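Local coordinates for protein SidF, inhibitor of growth family, member 3 (Legionella pneumophila subsp. pneumophila, PDB 4FYE) that is a Legionella phosphoinositide phosphatase, probably removing phosphate from phosphatidylinositol phosphates of membranes, at residues A[264-268]-A[308-312]; A[272-276]-A[293-298]; A[374-378]-A[436-440]; A[650-655]-A[717-721]. The protein carries 1 engineered substitution. Residue numbers count along the deposited sequence, not the author numbering.

In the fold
Contacts 1 and 2 share helix 284-311 and lie with centres about 21 Å apart: strand 260-268 leads into the loop of 272-276, the helix follows, and contact 2 is nested inside the loop that contact 1 closes. Contacts 3 and 4 come later, in series. Met274 of contact 2 packs on 374-378 of contact 3 (centres about 16 Å apart), while Ser268 of contact 1 touches Gln654 of contact 4 (centres about 23 Å apart). Contact 4 alone holds the phosphate, in the loop after strand 641-645. The end of strand 260-268, joined at Phe267 to strand 641-645, thus comes up to the helix that follows the phosphate loop, and the contacts tie these elements and helix 373-387 into one domain.

Contact 1 (A[264-268]-A[308-312]); sequences HDSFS and RQIDR
Residues 264-268 are extended, the last residues of strand 260-268. Segment 308-312 makes the final turn of helix 284-311, with Arg312 N bonded to Arg308 O at 2.9 Å and the chain leaving the helix at Arg312. The backbones stay well apart: the nearest CA atoms, of Ser266 and Arg308, are 9.1 Å from each other, and long side chains fill the gap. Asp265 (chi1 t) points to the helix, whereas His264 and Ser266 point away from it and meet each other, NE2 to OG 2.6 Å. This is a salt-bridge network between a sheet strand and the C-terminal end of a helix: Asp265 OD1 takes a hydrogen bond from Arg308 NH1 (3.1 Å), and OD2 a weak one from Arg312 NH1 (3.2 Å). Arg248 on strand 247-254 also pairs with Asp265, and Asp639 with Arg312. The t,t start of Arg308 carries its CD to 3.8 Å from Phe267 CE2, and chi3 (107°) then swings the guanidinium toward Asp265; the Phe267 ring (chi1 m) leaves the strand sideways and ends beside the arginine's aliphatic chain.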
loop_
_atom_site.group_PDB
_atom_site.type_symbol
_atom_site.label_atom_id
_atom_site.label_comp_id
_atom_site.label_asym_id
_atom_site.label_seq_id
_atom_site.Cartn_x
_atom_site.Cartn_y
_atom_site.Cartn_z
ATOM N N HIS A 264 -11.933 5.487 -3.926
ATOM C CA HIS A 264 -10.695 4.716 -4.042
ATOM C C HIS A 264 -10.678 3.580 -3.059
ATOM O O HIS A 264 -11.043 3.725 -1.864
ATOM C CB HIS A 264 -9.481 5.608 -3.836
ATOM C CG HIS A 264 -8.158 4.882 -3.937
ATOM N ND1 HIS A 264 -7.631 4.503 -5.112
ATOM C CD2 HIS A 264 -7.252 4.506 -2.965
ATOM C CE1 HIS A 264 -6.461 3.897 -4.922
ATOM N NE2 HIS A 264 -6.218 3.898 -3.600
ATOM N N ASP A 265 -10.174 2.456 -3.542
ATOM C CA ASP A 265 -10.123 1.223 -2.807
ATOM C C ASP A 265 -8.883 0.396 -3.293
ATOM O O ASP A 265 -8.889 -0.153 -4.407
ATOM C CB ASP A 265 -11.433 0.478 -3.044
ATOM C CG ASP A 265 -11.469 -0.881 -2.308
ATOM O OD1 ASP A 265 -10.366 -1.433 -1.966
ATOM O OD2 ASP A 265 -12.597 -1.371 -2.033
ATOM N N SER A 266 -7.819 0.353 -2.490
ATOM C CA SER A 266 -6.614 -0.346 -2.863
ATOM C C SER A 266 -5.875 -0.731 -1.608
ATOM O O SER A 266 -6.465 -0.710 -0.493
ATOM C CB SER A 266 -5.744 0.509 -3.783
ATOM O OG SER A 266 -5.081 1.586 -3.132
ATOM N N PHE A 267 -4.599 -1.090 -1.757
ATOM C CA PHE A 267 -3.837 -1.546 -0.602
ATOM C C PHE A 267 -2.666 -0.650 -0.301
ATOM O O PHE A 267 -1.899 -0.235 -1.190
ATOM C CB PHE A 267 -3.305 -2.994 -0.801
ATOM C CG PHE A 267 -4.343 -4.055 -0.630
ATOM C CD1 PHE A 267 -4.850 -4.359 0.650
ATOM C CD2 PHE A 267 -4.823 -4.773 -1.749
ATOM C CE1 PHE A 267 -5.830 -5.327 0.834
ATOM C CE2 PHE A 267 -5.791 -5.766 -1.584
ATOM C CZ PHE A 267 -6.335 -6.011 -0.297
ATOM N N SER A 268 -2.476 -0.384 0.976
ATOM C CA SER A 268 -1.195 0.167 1.381
ATOM C C SER A 268 -0.385 -1.007 1.872
ATOM O O SER A 268 -0.803 -1.735 2.806
ATOM C CB SER A 268 -1.359 1.235 2.477
ATOM O OG SER A 268 -0.229 1.315 3.315
ATOM N N ARG A 308 -10.742 -9.338 -0.391
ATOM C CA ARG A 308 -11.173 -7.980 -0.765
ATOM C C ARG A 308 -12.317 -8.144 -1.841
ATOM O O ARG A 308 -13.348 -7.496 -1.777
ATOM C CB ARG A 308 -10.009 -7.106 -1.309
ATOM C CG ARG A 308 -10.491 -5.840 -2.055
ATOM C CD ARG A 308 -9.405 -4.715 -2.373
ATOM N NE ARG A 308 -9.281 -4.907 -3.730
ATOM C CZ ARG A 308 -9.653 -4.171 -4.739
ATOM N NH1 ARG A 308 -9.954 -2.870 -4.687
ATOM N NH2 ARG A 308 -9.486 -4.798 -5.868
ATOM N N GLN A 309 -12.134 -9.077 -2.772
ATOM C CA GLN A 309 -13.048 -9.235 -3.846
ATOM C C GLN A 309 -14.398 -9.643 -3.277
ATOM O O GLN A 309 -15.399 -9.112 -3.703
ATOM C CB GLN A 309 -12.492 -10.252 -4.841
ATOM C CG GLN A 309 -13.253 -10.345 -6.147
ATOM C CD GLN A 309 -12.514 -11.169 -7.187
ATOM O OE1 GLN A 309 -12.869 -12.305 -7.431
ATOM N NE2 GLN A 309 -11.448 -10.598 -7.765
ATOM N N ILE A 310 -14.440 -10.542 -2.288
ATOM C CA ILE A 310 -15.694 -10.888 -1.639
ATOM C C ILE A 310 -16.340 -9.645 -0.907
ATOM O O ILE A 310 -17.591 -9.423 -0.991
ATOM C CB ILE A 310 -15.544 -12.108 -0.682
ATOM C CG1 ILE A 310 -15.674 -13.476 -1.386
ATOM C CG2 ILE A 310 -16.706 -12.149 0.314
ATOM C CD1 ILE A 310 -14.739 -13.785 -2.496
ATOM N N ASP A 311 -15.513 -8.850 -0.201
ATOM C CA ASP A 311 -15.958 -7.633 0.511
ATOM C C ASP A 311 -16.641 -6.657 -0.433
ATOM O O ASP A 311 -17.476 -5.862 -0.009
ATOM C CB ASP A 311 -14.734 -6.810 0.993
ATOM C CG ASP A 311 -13.985 -7.462 2.093
ATOM O OD1 ASP A 311 -14.431 -8.590 2.494
ATOM O OD2 ASP A 311 -12.946 -6.850 2.538
ATOM N N ARG A 312 -16.143 -6.590 -1.661
ATOM C CA ARG A 312 -16.674 -5.656 -2.621
ATOM C C ARG A 312 -17.969 -6.172 -3.241
ATOM O O ARG A 312 -18.532 -5.498 -4.067
ATOM C CB ARG A 312 -15.634 -5.325 -3.682
ATOM C CG ARG A 312 -14.590 -4.408 -3.068
ATOM C CD ARG A 312 -13.227 -4.296 -3.734
ATOM N NE ARG A 312 -13.248 -4.038 -5.176
ATOM C CZ ARG A 312 -13.603 -2.869 -5.668
ATOM N NH1 ARG A 312 -13.958 -1.917 -4.821
ATOM N NH2 ARG A 312 -13.569 -2.637 -6.955
#

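Contact 2 (A[272-276]-A[293-298]); sequences ARMPY and VTLINQ
Arg273 lies along one side of helix 284-311, its CB 4.3 Å from Asn297 CB and 4.5 Å from Thr294 CB, and its guanidinium reaches Gln298, where NH1 donates to OE1 at 2.8 Å with the acceptor near the guanidinium plane. Segment 272-276 is irregular; 293-298 is regular helix, and the nearest CA atoms are those of Met274 and Thr294, 4.9 Å apart. Arg273 (phi/psi -84/-1) turns its carbonyl to the helix, and Asn297 (chi1 m) meets it with a very short hydrogen bond, ND2 to Arg273 O 2.4 Å. Next, Met274 CB sits 3.3 Å from Thr294 CG2, and Pro275 CD 3.7 Å from Val293 CG1. Pro275 is the centre of an inverse gamma turn, closed by a weak bond from Tyr276 N to Met274 O (2.8 Å), which swings the chain off the helix. The helix thus offers one face, Val293, Thr294, Asn297 and Gln298, to the loop that precedes it in sequence. Beyond the pair, Glu356 on strand 353-360 binds both Arg273 and Gln298, and Tyr358 makes a cation-pi contact with Arg273; helix 373-387 packs under Met274 and Thr294, and Phe510 of helix 482-514 lies against Val293.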
loop_
_atom_site.group_PDB
_atom_site.type_symbol
_atom_site.label_atom_id
_atom_site.label_comp_id
_atom_site.label_asym_id
_atom_site.label_seq_id
_atom_site.Cartn_x
_atom_site.Cartn_y
_atom_site.Cartn_z
ATOM N N ALA A 272 7.909 -5.142 2.409
ATOM C CA ALA A 272 8.622 -6.228 1.778
ATOM C C ALA A 272 7.977 -7.532 2.220
ATOM O O ALA A 272 7.643 -7.724 3.387
ATOM C CB ALA A 272 10.085 -6.196 2.164
ATOM N N ARG A 273 7.796 -8.420 1.253
ATOM C CA ARG A 273 7.110 -9.682 1.447
ATOM C C ARG A 273 8.120 -10.635 1.990
ATOM O O ARG A 273 7.837 -11.798 2.232
ATOM C CB ARG A 273 6.633 -10.225 0.114
ATOM C CG ARG A 273 5.280 -9.722 -0.319
ATOM C CD ARG A 273 5.213 -9.644 -1.823
ATOM N NE ARG A 273 4.743 -8.343 -2.244
ATOM C CZ ARG A 273 3.701 -8.157 -3.032
ATOM N NH1 ARG A 273 3.027 -9.194 -3.487
ATOM N NH2 ARG A 273 3.337 -6.936 -3.363
ATOM N N MET A 274 9.333 -10.140 2.130
ATOM C CA MET A 274 10.403 -10.972 2.477
ATOM C C MET A 274 11.020 -10.419 3.684
ATOM O O MET A 274 11.079 -9.216 3.845
ATOM C CB MET A 274 11.377 -10.982 1.361
ATOM C CG MET A 274 11.779 -9.613 0.953
ATOM S SD MET A 274 13.416 -9.900 0.272
ATOM C CE MET A 274 12.850 -10.239 -1.385
ATOM N N PRO A 275 11.483 -11.309 4.558
ATOM C CA PRO A 275 12.140 -10.823 5.750
ATOM C C PRO A 275 13.558 -10.332 5.407
ATOM O O PRO A 275 14.547 -11.076 5.441
ATOM C CB PRO A 275 12.129 -12.043 6.679
ATOM C CG PRO A 275 11.727 -13.230 5.834
ATOM C CD PRO A 275 11.565 -12.776 4.420
ATOM N N TYR A 276 13.602 -9.071 5.034
ATOM C CA TYR A 276 14.813 -8.291 4.800
ATOM C C TYR A 276 16.020 -8.521 5.739
ATOM O O TYR A 276 17.127 -8.787 5.272
ATOM C CB TYR A 276 14.442 -6.793 4.834
ATOM C CG TYR A 276 13.489 -6.312 5.963
ATOM C CD1 TYR A 276 13.031 -7.167 7.000
ATOM C CD2 TYR A 276 13.068 -4.981 5.995
ATOM C CE1 TYR A 276 12.176 -6.701 7.998
ATOM C CE2 TYR A 276 12.219 -4.508 6.981
ATOM C CZ TYR A 276 11.779 -5.359 7.975
ATOM O OH TYR A 276 10.945 -4.838 8.928
ATOM N N VAL A 293 10.088 -17.971 1.587
ATOM C CA VAL A 293 9.188 -17.231 2.443
ATOM C C VAL A 293 8.477 -16.201 1.596
ATOM O O VAL A 293 7.315 -15.910 1.815
ATOM C CB VAL A 293 9.953 -16.511 3.532
ATOM C CG1 VAL A 293 9.097 -15.464 4.192
ATOM C CG2 VAL A 293 10.450 -17.531 4.533
ATOM N N THR A 294 9.158 -15.669 0.598
ATOM C CA THR A 294 8.505 -14.647 -0.115
ATOM C C THR A 294 7.391 -15.238 -0.945
ATOM O O THR A 294 6.331 -14.593 -1.096
ATOM C CB THR A 294 9.429 -13.575 -0.809
ATOM O OG1 THR A 294 9.213 -13.515 -2.220
ATOM C CG2 THR A 294 10.924 -13.667 -0.450
ATOM N N LEU A 295 7.596 -16.484 -1.422
ATOM C CA LEU A 295 6.553 -17.245 -2.086
ATOM C C LEU A 295 5.398 -17.578 -1.099
ATOM O O LEU A 295 4.221 -17.345 -1.371
ATOM C CB LEU A 295 7.127 -18.539 -2.586
ATOM C CG LEU A 295 6.750 -19.217 -3.895
ATOM C CD1 LEU A 295 6.455 -20.665 -3.567
ATOM C CD2 LEU A 295 5.584 -18.603 -4.621
ATOM N N ILE A 296 5.738 -18.103 0.055
ATOM C CA ILE A 296 4.793 -18.295 1.116
ATOM C C ILE A 296 3.925 -17.015 1.381
ATOM O O ILE A 296 2.667 -17.055 1.287
ATOM C CB ILE A 296 5.543 -18.839 2.337
ATOM C CG1 ILE A 296 5.843 -20.338 2.098
ATOM C CG2 ILE A 296 4.745 -18.613 3.604
ATOM C CD1 ILE A 296 6.860 -20.948 3.045
ATOM N N ASN A 297 4.577 -15.889 1.661
ATOM C CA ASN A 297 3.887 -14.616 1.761
ATOM C C ASN A 297 3.168 -14.202 0.498
ATOM O O ASN A 297 2.078 -13.635 0.593
ATOM C CB ASN A 297 4.869 -13.567 2.118
ATOM C CG ASN A 297 5.392 -13.741 3.505
ATOM O OD1 ASN A 297 4.874 -14.557 4.311
ATOM N ND2 ASN A 297 6.420 -12.954 3.823
ATOM N N GLN A 298 3.727 -14.497 -0.685
ATOM C CA GLN A 298 2.944 -14.297 -1.905
ATOM C C GLN A 298 1.584 -15.045 -1.860
ATOM O O GLN A 298 0.584 -14.498 -2.300
ATOM C CB GLN A 298 3.696 -14.709 -3.164
ATOM C CG GLN A 298 2.977 -14.200 -4.407
ATOM C CD GLN A 298 2.747 -12.697 -4.385
ATOM O OE1 GLN A 298 3.590 -11.954 -3.895
ATOM N NE2 GLN A 298 1.634 -12.239 -4.976
#

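Contact 3 (A[374-378]-A[436-440]); sequences KEQFE and VTKNQ
Val436, at the approach to helix 438-458, faces helix 373-387, of which 374-378 is an early turn; the nearest CA pairs are Lys374-Val436 at 8.1 Å and Phe377-Thr437 at 8.2 Å. Val436 (chi1 t) sets CG1 3.8 Å from Phe377 CD2 and 4.3 Å from Glu378 OE2, and CG2 4.3 Å from Lys374 CD, while its carbonyl O lies 3.7 Å from Phe377 CE2. Lys374 and Glu378, one turn apart, pair with each other in a salt bridge, NZ to OE2 3.0 Å. At Thr437 (chi1 p) the CG2 methyl sits 4.0 Å from the Phe377 ring centroid and 8° off its normal, a CH-pi contact over the face. Gln440, three residues after Thr437, places CB 3.9 Å from Phe377 CZ, at the ring edge. No hydrogen bond crosses, so one phenyl ring (chi1 t) wedged against 436-440 makes the joint. Strand 402-416 lines it through Met414 and Ser416, with Met414 O also receiving the Gln440 amide; helix 522-583 touches Lys438 and Asn439, and its Tyr547 hydrogen-bonds Gln440.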
loop_
_atom_site.group_PDB
_atom_site.type_symbol
_atom_site.label_atom_id
_atom_site.label_comp_id
_atom_site.label_asym_id
_atom_site.label_seq_id
_atom_site.Cartn_x
_atom_site.Cartn_y
_atom_site.Cartn_z
ATOM N N LYS A 374 17.744 -4.774 -4.222
ATOM C CA LYS A 374 17.794 -5.568 -5.439
ATOM C C LYS A 374 16.952 -6.834 -5.289
ATOM O O LYS A 374 16.159 -7.158 -6.186
ATOM C CB LYS A 374 19.236 -5.814 -5.949
ATOM C CG LYS A 374 19.365 -6.890 -7.041
ATOM C CD LYS A 374 20.235 -6.468 -8.219
ATOM C CE LYS A 374 21.326 -7.476 -8.616
ATOM N NZ LYS A 374 20.900 -8.778 -9.232
ATOM N N GLU A 375 17.074 -7.508 -4.145
ATOM C CA GLU A 375 16.231 -8.700 -3.888
ATOM C C GLU A 375 14.767 -8.331 -3.737
ATOM O O GLU A 375 13.888 -9.030 -4.244
ATOM C CB GLU A 375 16.713 -9.483 -2.670
ATOM C CG GLU A 375 18.030 -10.216 -2.925
ATOM C CD GLU A 375 19.267 -9.272 -2.955
ATOM O OE1 GLU A 375 19.434 -8.363 -2.092
ATOM O OE2 GLU A 375 20.100 -9.465 -3.858
ATOM N N GLN A 376 14.497 -7.206 -3.093
ATOM C CA GLN A 376 13.091 -6.779 -2.884
ATOM C C GLN A 376 12.425 -6.642 -4.197
ATOM O O GLN A 376 11.206 -6.827 -4.316
ATOM C CB GLN A 376 12.987 -5.444 -2.165
ATOM C CG GLN A 376 13.552 -5.459 -0.774
ATOM C CD GLN A 376 13.463 -4.086 -0.118
ATOM O OE1 GLN A 376 14.426 -3.574 0.510
ATOM N NE2 GLN A 376 12.321 -3.481 -0.266
ATOM N N PHE A 377 13.229 -6.357 -5.212
ATOM C CA PHE A 377 12.698 -6.305 -6.558
ATOM C C PHE A 377 12.669 -7.724 -7.072
ATOM O O PHE A 377 11.622 -8.250 -7.433
ATOM C CB PHE A 377 13.514 -5.372 -7.474
ATOM C CG PHE A 377 13.305 -5.639 -8.938
ATOM C CD1 PHE A 377 12.101 -5.335 -9.541
ATOM C CD2 PHE A 377 14.295 -6.231 -9.694
ATOM C CE1 PHE A 377 11.889 -5.573 -10.887
ATOM C CE2 PHE A 377 14.088 -6.506 -11.052
ATOM C CZ PHE A 377 12.878 -6.168 -11.658
ATOM N N GLU A 378 13.829 -8.346 -7.064
ATOM C CA GLU A 378 14.001 -9.615 -7.757
ATOM C C GLU A 378 13.167 -10.792 -7.219
ATOM O O GLU A 378 12.538 -11.490 -8.010
ATOM C CB GLU A 378 15.462 -9.974 -7.889
ATOM C CG GLU A 378 15.909 -9.836 -9.322
ATOM C CD GLU A 378 17.416 -9.952 -9.492
ATOM O OE1 GLU A 378 18.011 -11.010 -9.129
ATOM O OE2 GLU A 378 18.008 -8.982 -10.023
ATOM N N VAL A 436 18.782 -2.688 -14.029
ATOM C CA VAL A 436 18.196 -3.832 -13.354
ATOM C C VAL A 436 16.689 -4.063 -13.661
ATOM O O VAL A 436 16.266 -5.191 -13.732
ATOM C CB VAL A 436 18.321 -3.691 -11.816
ATOM C CG1 VAL A 436 17.576 -4.848 -11.126
ATOM C CG2 VAL A 436 19.777 -3.684 -11.404
ATOM N N THR A 437 15.896 -2.998 -13.804
ATOM C CA THR A 437 14.436 -3.054 -13.867
ATOM C C THR A 437 13.985 -2.747 -15.298
ATOM O O THR A 437 12.763 -2.776 -15.579
ATOM C CB THR A 437 13.780 -1.951 -12.968
ATOM O OG1 THR A 437 14.297 -0.665 -13.391
ATOM C CG2 THR A 437 14.040 -2.182 -11.484
ATOM N N LYS A 438 14.939 -2.394 -16.169
ATOM C CA LYS A 438 14.646 -2.043 -17.582
ATOM C C LYS A 438 13.674 -3.046 -18.219
ATOM O O LYS A 438 12.612 -2.644 -18.707
ATOM C CB LYS A 438 15.938 -1.936 -18.420
ATOM C CG LYS A 438 15.815 -1.104 -19.708
ATOM C CD LYS A 438 16.823 -1.497 -20.819
ATOM C CE LYS A 438 16.246 -2.280 -22.037
ATOM N NZ LYS A 438 14.843 -2.830 -21.921
ATOM N N ASN A 439 14.042 -4.337 -18.218
ATOM C CA ASN A 439 13.206 -5.391 -18.822
ATOM C C ASN A 439 11.761 -5.486 -18.251
ATOM O O ASN A 439 10.760 -5.557 -19.027
ATOM C CB ASN A 439 13.904 -6.765 -18.727
ATOM C CG ASN A 439 15.017 -6.943 -19.793
ATOM O OD1 ASN A 439 15.134 -6.162 -20.753
ATOM N ND2 ASN A 439 15.838 -7.977 -19.620
ATOM N N GLN A 440 11.648 -5.492 -16.912
ATOM C CA GLN A 440 10.366 -5.806 -16.280
ATOM C C GLN A 440 9.449 -4.638 -16.510
ATOM O O GLN A 440 8.259 -4.809 -16.728
ATOM C CB GLN A 440 10.548 -6.128 -14.810
ATOM C CG GLN A 440 9.264 -6.417 -14.021
ATOM C CD GLN A 440 8.275 -7.327 -14.737
ATOM O OE1 GLN A 440 8.642 -8.263 -15.474
ATOM N NE2 GLN A 440 7.018 -7.029 -14.555
#

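Contact 4 (A[650-655]-A[717-721]); sequences NDRGQR and GKFEI. With PO4 (phosphate ion), chain B.
The carboxylate of Asp651 lies between a loop and a phosphate ion: OD1 accepts a hydrogen bond from Lys718 N at 2.7 Å, while OD2 is only 2.4 Å from PO4 O3. Its residue (phi/psi -112/-77, chi1 m) immediately precedes helix 652-668, and its CA comes 4.5 Å from that of Gly717, whose positive phi (92°) suits glycine; Gly717 CA lies 3.7 Å from Asn650 O. Segment 717-721 has no regular structure. The phosphate sits at the helix N-terminus, bonded by Asp651 N to O4 (3.0 Å), Arg652 N to O1 (2.9 Å), and two arms of the Arg652 side chain, NE to O1 (2.7 Å) and NH2 to O2 (2.9 Å). Ser646 OG and Lys647 N complete the cradle. Residues 646-652 have the spacing of a CX5R phosphatase P-loop, with Ser646 where the nucleophilic cysteine would be, probably the engineered change; the ion, likely from the crystallisation liquor, is consistent with the place of a substrate phosphate. Phe719 (chi1 t) packs on the helix's first turn, CD1 3.7 Å from Arg652 CG and CD2 3.6 Å from Arg655 CG. Phe625 stacks edge-to-face on Phe719, Asp729 pairs with Arg655, and helices 701-712 and 733-741 pack beside Asn650 and Lys718 respectively.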
loop_
_atom_site.group_PDB
_atom_site.type_symbol
_atom_site.label_atom_id
_atom_site.label_comp_id
_atom_site.label_asym_id
_atom_site.label_seq_id
_atom_site.Cartn_x
_atom_site.Cartn_y
_atom_site.Cartn_z
ATOM N N ASN A 650 6.672 2.542 5.444
ATOM C CA ASN A 650 6.521 3.758 6.219
ATOM C C ASN A 650 6.727 5.037 5.421
ATOM O O ASN A 650 6.078 6.040 5.674
ATOM C CB ASN A 650 7.424 3.734 7.447
ATOM C CG ASN A 650 6.908 2.808 8.520
ATOM O OD1 ASN A 650 5.706 2.671 8.702
ATOM N ND2 ASN A 650 7.815 2.161 9.227
ATOM N N ASP A 651 7.676 5.018 4.496
ATOM C CA ASP A 651 8.110 6.254 3.875
ATOM C C ASP A 651 7.782 6.451 2.399
ATOM O O ASP A 651 6.869 7.181 2.069
ATOM C CB ASP A 651 9.599 6.442 4.135
ATOM C CG ASP A 651 9.992 6.026 5.536
ATOM O OD1 ASP A 651 9.564 6.686 6.497
ATOM O OD2 ASP A 651 10.721 5.031 5.681
ATOM N N ARG A 652 8.527 5.805 1.513
ATOM C CA ARG A 652 8.343 6.018 0.081
ATOM C C ARG A 652 6.970 5.593 -0.416
ATOM O O ARG A 652 6.357 6.273 -1.218
ATOM C CB ARG A 652 9.426 5.293 -0.712
ATOM C CG ARG A 652 10.653 6.131 -0.992
ATOM C CD ARG A 652 11.814 5.273 -1.446
ATOM N NE ARG A 652 11.968 4.087 -0.621
ATOM C CZ ARG A 652 12.930 3.191 -0.785
ATOM N NH1 ARG A 652 13.817 3.344 -1.744
ATOM N NH2 ARG A 652 13.002 2.144 0.011
ATOM N N GLY A 653 6.501 4.461 0.080
ATOM C CA GLY A 653 5.185 3.889 -0.307
ATOM C C GLY A 653 4.023 4.736 0.136
ATOM O O GLY A 653 3.036 4.911 -0.605
ATOM N N GLN A 654 4.117 5.293 1.338
ATOM C CA GLN A 654 3.111 6.263 1.808
ATOM C C GLN A 654 2.977 7.496 0.907
ATOM O O GLN A 654 1.858 8.045 0.731
ATOM C CB GLN A 654 3.477 6.813 3.214
ATOM C CG GLN A 654 3.284 5.810 4.328
ATOM C CD GLN A 654 1.956 5.113 4.161
ATOM O OE1 GLN A 654 0.907 5.705 4.339
ATOM N NE2 GLN A 654 2.001 3.860 3.760
ATOM N N ARG A 655 4.103 7.983 0.407
ATOM C CA ARG A 655 4.053 9.131 -0.456
ATOM C C ARG A 655 3.430 8.767 -1.833
ATOM O O ARG A 655 2.721 9.575 -2.434
ATOM C CB ARG A 655 5.425 9.769 -0.693
ATOM C CG ARG A 655 6.357 10.149 0.459
ATOM C CD ARG A 655 5.947 10.950 1.728
ATOM N NE ARG A 655 5.230 12.150 1.576
ATOM C CZ ARG A 655 5.450 13.334 2.191
ATOM N NH1 ARG A 655 6.441 13.571 3.018
ATOM N NH2 ARG A 655 4.601 14.346 1.946
ATOM N N GLY A 717 6.798 9.080 8.475
ATOM C CA GLY A 717 7.124 9.247 7.138
ATOM C C GLY A 717 8.463 9.964 7.181
ATOM O O GLY A 717 8.518 11.103 7.620
ATOM N N LYS A 718 9.501 9.342 6.658
ATOM C CA LYS A 718 10.837 9.932 6.586
ATOM C C LYS A 718 11.371 10.129 5.166
ATOM O O LYS A 718 12.575 10.284 5.001
ATOM C CB LYS A 718 11.838 8.970 7.252
ATOM C CG LYS A 718 12.800 9.677 8.151
ATOM C CD LYS A 718 14.238 9.304 7.840
ATOM C CE LYS A 718 15.205 10.378 8.344
ATOM N NZ LYS A 718 16.617 10.101 7.932
ATOM N N PHE A 719 10.534 10.042 4.147
ATOM C CA PHE A 719 10.932 10.272 2.748
ATOM C C PHE A 719 11.711 11.593 2.483
ATOM O O PHE A 719 11.234 12.656 2.831
ATOM C CB PHE A 719 9.701 10.270 1.854
ATOM C CG PHE A 719 10.017 10.606 0.401
ATOM C CD1 PHE A 719 10.853 9.766 -0.350
ATOM C CD2 PHE A 719 9.507 11.768 -0.204
ATOM C CE1 PHE A 719 11.156 10.065 -1.663
ATOM C CE2 PHE A 719 9.802 12.036 -1.522
ATOM C CZ PHE A 719 10.617 11.199 -2.250
ATOM N N GLU A 720 12.862 11.548 1.806
ATOM C CA GLU A 720 13.538 12.805 1.479
ATOM C C GLU A 720 12.980 13.396 0.231
ATOM O O GLU A 720 13.199 12.868 -0.867
ATOM C CB GLU A 720 14.999 12.593 1.307
ATOM C CG GLU A 720 15.668 12.311 2.628
ATOM C CD GLU A 720 17.098 11.840 2.447
ATOM O OE1 GLU A 720 17.408 10.741 2.973
ATOM O OE2 GLU A 720 17.886 12.553 1.763
ATOM N N ILE A 721 12.263 14.507 0.379
ATOM C CA ILE A 721 11.663 15.127 -0.775
ATOM C C ILE A 721 12.777 15.483 -1.783
ATOM O O ILE A 721 13.823 15.959 -1.368
ATOM C CB ILE A 721 10.778 16.321 -0.382
ATOM C CG1 ILE A 721 9.561 15.803 0.421
ATOM C CG2 ILE A 721 10.308 17.042 -1.622
ATOM C CD1 ILE A 721 8.860 16.871 1.286
HETATM P P PO4 B . 10.821 3.050 2.928
HETATM O O1 PO4 B . 10.893 4.159 1.871
HETATM O O2 PO4 B . 11.405 1.753 2.382
HETATM O O3 PO4 B . 11.596 3.330 4.224
HETATM O O4 PO4 B . 9.349 2.813 3.315
#